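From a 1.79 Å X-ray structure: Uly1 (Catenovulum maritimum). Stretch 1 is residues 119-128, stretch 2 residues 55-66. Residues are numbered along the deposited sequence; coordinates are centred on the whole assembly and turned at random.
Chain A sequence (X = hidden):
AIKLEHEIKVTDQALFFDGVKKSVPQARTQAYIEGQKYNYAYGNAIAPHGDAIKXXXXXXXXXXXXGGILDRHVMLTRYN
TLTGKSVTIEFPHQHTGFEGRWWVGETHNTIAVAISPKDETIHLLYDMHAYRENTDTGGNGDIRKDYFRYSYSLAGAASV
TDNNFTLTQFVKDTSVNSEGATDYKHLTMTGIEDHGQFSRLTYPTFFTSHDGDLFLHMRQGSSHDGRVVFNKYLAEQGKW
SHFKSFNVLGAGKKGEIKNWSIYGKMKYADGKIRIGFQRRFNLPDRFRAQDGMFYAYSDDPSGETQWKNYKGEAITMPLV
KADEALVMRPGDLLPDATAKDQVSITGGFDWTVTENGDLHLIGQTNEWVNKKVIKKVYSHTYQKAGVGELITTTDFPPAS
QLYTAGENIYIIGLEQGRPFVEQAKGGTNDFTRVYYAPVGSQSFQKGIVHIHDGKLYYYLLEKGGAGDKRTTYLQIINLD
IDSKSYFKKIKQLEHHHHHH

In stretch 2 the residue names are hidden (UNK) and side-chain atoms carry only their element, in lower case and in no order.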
# COMPACT_ATOMS: atom_id res chain seq x y z
N ASP A 119 8.29 -21.52 -1.27
CA ASP A 119 7.48 -22.59 -1.85
C ASP A 119 6.68 -22.15 -3.07
O ASP A 119 5.84 -22.92 -3.55
CB ASP A 119 6.55 -23.21 -0.80
CG ASP A 119 5.51 -22.23 -0.27
OD1 ASP A 119 5.43 -21.07 -0.75
OD2 ASP A 119 4.75 -22.63 0.64
N GLU A 120 6.92 -20.94 -3.58
CA GLU A 120 6.28 -20.43 -4.80
C GLU A 120 4.75 -20.39 -4.69
O GLU A 120 4.04 -20.42 -5.70
CB GLU A 120 6.71 -21.24 -6.03
CG GLU A 120 8.14 -20.95 -6.44
CD GLU A 120 8.51 -21.50 -7.81
OE1 GLU A 120 7.80 -22.41 -8.31
OE2 GLU A 120 9.50 -21.02 -8.39
N THR A 121 4.22 -20.29 -3.46
CA THR A 121 2.80 -20.01 -3.31
C THR A 121 2.51 -18.56 -3.67
O THR A 121 3.36 -17.67 -3.53
CB THR A 121 2.33 -20.28 -1.89
OG1 THR A 121 3.22 -19.63 -0.99
CG2 THR A 121 2.26 -21.79 -1.59
N ILE A 122 1.29 -18.33 -4.16
CA ILE A 122 0.80 -17.00 -4.49
C ILE A 122 -0.22 -16.61 -3.43
O ILE A 122 -1.08 -17.42 -3.06
CB ILE A 122 0.15 -16.98 -5.88
CG1 ILE A 122 1.11 -17.56 -6.93
CG2 ILE A 122 -0.35 -15.56 -6.24
CD1 ILE A 122 0.43 -17.91 -8.24
N HIS A 123 -0.15 -15.37 -2.97
CA HIS A 123 -1.05 -14.88 -1.93
C HIS A 123 -1.74 -13.61 -2.40
O HIS A 123 -1.09 -12.70 -2.93
CB HIS A 123 -0.28 -14.64 -0.64
CG HIS A 123 0.48 -15.85 -0.22
ND1 HIS A 123 -0.05 -16.79 0.64
CD2 HIS A 123 1.69 -16.33 -0.59
CE1 HIS A 123 0.81 -17.78 0.80
NE2 HIS A 123 1.88 -17.52 0.07
N LEU A 124 -3.06 -13.55 -2.20
CA LEU A 124 -3.89 -12.41 -2.57
C LEU A 124 -4.74 -11.97 -1.38
O LEU A 124 -5.38 -12.81 -0.73
CB LEU A 124 -4.81 -12.75 -3.74
CG LEU A 124 -4.10 -13.11 -5.04
CD1 LEU A 124 -5.07 -13.81 -5.96
CD2 LEU A 124 -3.56 -11.83 -5.69
N LEU A 125 -4.78 -10.67 -1.13
CA LEU A 125 -5.64 -10.08 -0.12
C LEU A 125 -6.42 -8.95 -0.77
O LEU A 125 -5.82 -8.09 -1.41
CB LEU A 125 -4.82 -9.56 1.05
CG LEU A 125 -4.24 -10.65 1.94
CD1 LEU A 125 -3.16 -10.09 2.83
CD2 LEU A 125 -5.32 -11.33 2.78
N TYR A 126 -7.74 -8.94 -0.62
CA TYR A 126 -8.45 -7.95 -1.42
C TYR A 126 -9.77 -7.50 -0.81
O TYR A 126 -10.40 -8.22 -0.03
CB TYR A 126 -8.71 -8.48 -2.83
CG TYR A 126 -9.21 -9.91 -2.96
CD1 TYR A 126 -10.58 -10.20 -2.92
CD2 TYR A 126 -8.32 -10.96 -3.21
CE1 TYR A 126 -11.04 -11.51 -3.10
CE2 TYR A 126 -8.77 -12.27 -3.39
CZ TYR A 126 -10.13 -12.54 -3.34
OH TYR A 126 -10.57 -13.84 -3.52
N ASP A 127 -10.17 -6.30 -1.22
CA ASP A 127 -11.53 -5.78 -1.05
C ASP A 127 -11.90 -5.64 0.42
O ASP A 127 -12.97 -6.08 0.85
CB ASP A 127 -12.55 -6.65 -1.79
CG ASP A 127 -13.76 -5.84 -2.24
OD1 ASP A 127 -13.65 -4.59 -2.29
OD2 ASP A 127 -14.81 -6.44 -2.54
N MSE A 128 -11.00 -5.03 1.18
CA MSE A 128 -11.15 -4.85 2.63
C MSE A 128 -11.01 -3.41 3.07
O MSE A 128 -10.06 -2.72 2.70
CB MSE A 128 -10.11 -5.70 3.36
CG MSE A 128 -10.24 -7.17 3.10
SE MSE A 128 -9.07 -8.12 4.29
CE MSE A 128 -7.60 -8.46 3.04
N UNK A 55 7.53 -8.79 -8.50
CA UNK A 55 8.41 -9.49 -9.43
C UNK A 55 9.07 -10.65 -8.70
O UNK A 55 9.63 -10.47 -7.61
c UNK A 55 9.47 -8.55 -10.05
c UNK A 55 10.31 -9.31 -11.08
c UNK A 55 8.78 -7.38 -10.73
N UNK A 56 8.97 -11.84 -9.29
CA UNK A 56 9.59 -13.05 -8.75
C UNK A 56 10.25 -13.78 -9.91
O UNK A 56 9.57 -14.21 -10.84
c UNK A 56 10.56 -16.82 -6.56
c UNK A 56 9.19 -17.70 -8.32
c UNK A 56 10.04 -15.55 -6.81
c UNK A 56 10.13 -17.88 -7.32
c UNK A 56 8.68 -16.44 -8.56
c UNK A 56 8.55 -13.96 -8.08
c UNK A 56 9.09 -15.35 -7.81
o UNK A 56 10.64 -19.14 -7.09
N UNK A 57 11.58 -13.92 -9.84
CA UNK A 57 12.36 -14.47 -10.95
C UNK A 57 11.97 -13.76 -12.25
O UNK A 57 12.09 -12.53 -12.34
n UNK A 57 14.71 -18.26 -8.70
c UNK A 57 12.65 -16.74 -9.82
c UNK A 57 12.15 -15.98 -11.05
c UNK A 57 12.58 -18.24 -10.00
c UNK A 57 13.41 -18.96 -8.95
N UNK A 58 11.48 -14.50 -13.24
CA UNK A 58 11.13 -13.93 -14.54
C UNK A 58 9.64 -13.64 -14.68
O UNK A 58 9.14 -13.54 -15.81
c UNK A 58 11.60 -14.86 -15.66
c UNK A 58 11.06 -16.28 -15.51
o UNK A 58 11.50 -17.03 -14.65
n UNK A 58 10.10 -16.65 -16.36
N UNK A 59 8.93 -13.42 -13.59
CA UNK A 59 7.49 -13.22 -13.64
C UNK A 59 7.13 -11.91 -12.98
O UNK A 59 7.60 -11.61 -11.87
c UNK A 59 8.23 -17.85 -13.30
c UNK A 59 7.93 -16.59 -12.82
c UNK A 59 6.83 -17.44 -15.21
c UNK A 59 7.69 -18.27 -14.49
o UNK A 59 8.00 -19.53 -14.96
c UNK A 59 6.75 -14.37 -12.96
c UNK A 59 7.08 -15.73 -13.51
c UNK A 59 6.53 -16.17 -14.71
N UNK A 60 6.28 -11.12 -13.64
CA UNK A 60 5.71 -9.92 -13.05
C UNK A 60 4.24 -10.21 -12.76
O UNK A 60 3.46 -10.46 -13.69
c UNK A 60 5.37 -7.44 -13.24
c UNK A 60 7.28 -8.54 -14.43
c UNK A 60 5.84 -8.70 -13.97
N UNK A 61 3.86 -10.17 -11.49
CA UNK A 61 2.49 -10.40 -11.07
C UNK A 61 1.80 -9.07 -10.84
O UNK A 61 2.33 -8.21 -10.12
c UNK A 61 3.84 -15.27 -10.39
c UNK A 61 2.49 -14.99 -10.47
c UNK A 61 2.94 -12.66 -10.01
c UNK A 61 2.04 -13.69 -10.29
c UNK A 61 2.45 -11.25 -9.80
c UNK A 61 4.74 -14.25 -10.13
c UNK A 61 4.29 -12.96 -9.94
N UNK A 62 0.63 -8.87 -11.46
CA UNK A 62 -0.11 -7.62 -11.34
C UNK A 62 -1.59 -7.88 -11.10
O UNK A 62 -2.20 -8.71 -11.78
c UNK A 62 0.07 -6.77 -12.60
c UNK A 62 1.98 -7.17 -15.67
c UNK A 62 1.50 -6.34 -12.82
se UNK A 62 1.68 -5.56 -14.62
N UNK A 63 -2.17 -7.18 -10.13
CA UNK A 63 -3.58 -7.32 -9.81
C UNK A 63 -4.35 -6.10 -10.31
O UNK A 63 -3.79 -5.02 -10.50
c UNK A 63 -2.99 -8.65 -7.75
o UNK A 63 -3.44 -6.26 -7.64
c UNK A 63 -3.81 -7.48 -8.31
N UNK A 64 -5.65 -6.29 -10.49
CA UNK A 64 -6.56 -5.24 -10.93
C UNK A 64 -7.98 -5.77 -10.83
O UNK A 64 -8.20 -6.98 -10.91
c UNK A 64 -6.95 -6.19 -14.48
c UNK A 64 -7.00 -7.84 -16.30
c UNK A 64 -8.17 -5.66 -14.93
c UNK A 64 -6.24 -4.77 -12.36
n UNK A 64 -5.21 -7.61 -14.57
c UNK A 64 -6.38 -7.28 -15.19
c UNK A 64 -6.07 -5.89 -13.39
c UNK A 64 -8.77 -6.22 -16.04
c UNK A 64 -8.18 -7.29 -16.72
c UNK A 64 -5.03 -6.77 -13.49
N UNK A 65 -8.92 -4.86 -10.63
CA UNK A 65 -10.33 -5.15 -10.87
C UNK A 65 -10.65 -4.87 -12.34
O UNK A 65 -10.15 -3.90 -12.91
c UNK A 65 -10.42 -3.77 -7.67
c UNK A 65 -11.16 -4.58 -8.53
c UNK A 65 -11.23 -4.28 -10.00
c UNK A 65 -11.07 -5.10 -5.81
o UNK A 65 -11.00 -5.34 -4.46
c UNK A 65 -11.87 -5.65 -7.98
c UNK A 65 -11.82 -5.92 -6.63
c UNK A 65 -10.36 -4.04 -6.32
N UNK A 66 -11.52 -5.70 -12.92
CA UNK A 66 -11.92 -5.56 -14.32
C UNK A 66 -13.23 -4.78 -14.44
O UNK A 66 -14.16 -4.98 -13.65
c UNK A 66 -12.51 -8.27 -17.07
c UNK A 66 -12.44 -6.87 -16.46
n UNK A 66 -14.83 -10.87 -15.96
n UNK A 66 -12.88 -11.07 -17.17
c UNK A 66 -13.78 -10.31 -16.54
n UNK A 66 -13.62 -9.00 -16.49
c UNK A 66 -12.08 -6.94 -14.97

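Position 55 carries three side-chain carbons, one bearing the other two. It lies out of reach of stretch 1. Branching at the first carbon with no heteroatom makes it Val55.

Position 56 has one carbon, then a ring of six carbons bearing an oxygen. That oxygen lies 2.6 Å from OE2 of Glu120. A phenol is the match, so this is Tyr56. Its OH donates a hydrogen bond to Glu120 OE2, which sits at the ring edge, near the ring plane. The carboxylate oxygen is thus placed where a phenol hydroxyl can reach it.

Position 57 has four carbons in a row ending in a nitrogen. The chain is exposed and barely touches stretch 1. It is Lys57. Its CD is 4.5 Å from Glu120 OE2, a marginal contact.

Position 58 has two carbons, the second carrying one oxygen and one nitrogen. It makes no contact with stretch 1. The amide identifies Asn58.

Position 59 again shows one carbon and a six-carbon ring with an oxygen. CB points toward stretch 1, but the side chain stops short of contact. It is Tyr59. A type II' turn runs from Tyr56 to Tyr59, closed by backbone hydrogen bonds from Tyr56 N to Tyr59 O and from Tyr59 N to Tyr56 O, both 2.9 Å.

Position 60 has three carbons, branched at the first, and is out of reach of stretch 1. It is Val60.

Position 61 has one carbon and a plain ring of six carbons, with no oxygen. The ring approaches the end of Ile122. It is Phe61. Its CE2 lies 4.2 Å from Ile122 CD1, an apolar contact between buried side chains.

Position 62 is an unbranched chain of two carbons, a selenium and a last carbon, out of reach of stretch 1. It is Met62, present as selenomethionine.

Position 63 has one carbon carrying an oxygen and a carbon. The carbon branch meets Leu124. It is Thr63. Its CG2 is 3.8 Å from Leu124 CD2, while OG1 is hydrogen-bonded elsewhere in the structure.

Position 64 has one carbon followed by fused five- and six-membered rings holding eight carbons and a nitrogen. It is out of reach of stretch 1. Only an indole fits, so this is Trp64.

Position 65 has one carbon and a six-carbon ring bearing an oxygen, which comes close to Asp127. It is Tyr65. Its OH is 3.4 Å from Asp127 CB and 4.2 Å from Tyr126 CB.

Position 66 has three carbons, a nitrogen, then a carbon with two more nitrogens. It does not touch stretch 1. This guanidinium group belongs to Arg66.

The strands 122-126 and 59-65 run in roughly the same direction, 26° apart. Side chains fill the gap between them. Phe61, Thr63 and Tyr65 alternate toward stretch 1, while Val60, Met62 and Trp64 stay out of reach. Contact is mostly by packing, with one hydrogen bond, Tyr56 to Glu120, near the turn.

Stretch 2 55-66: VYKNYVFMTWYR
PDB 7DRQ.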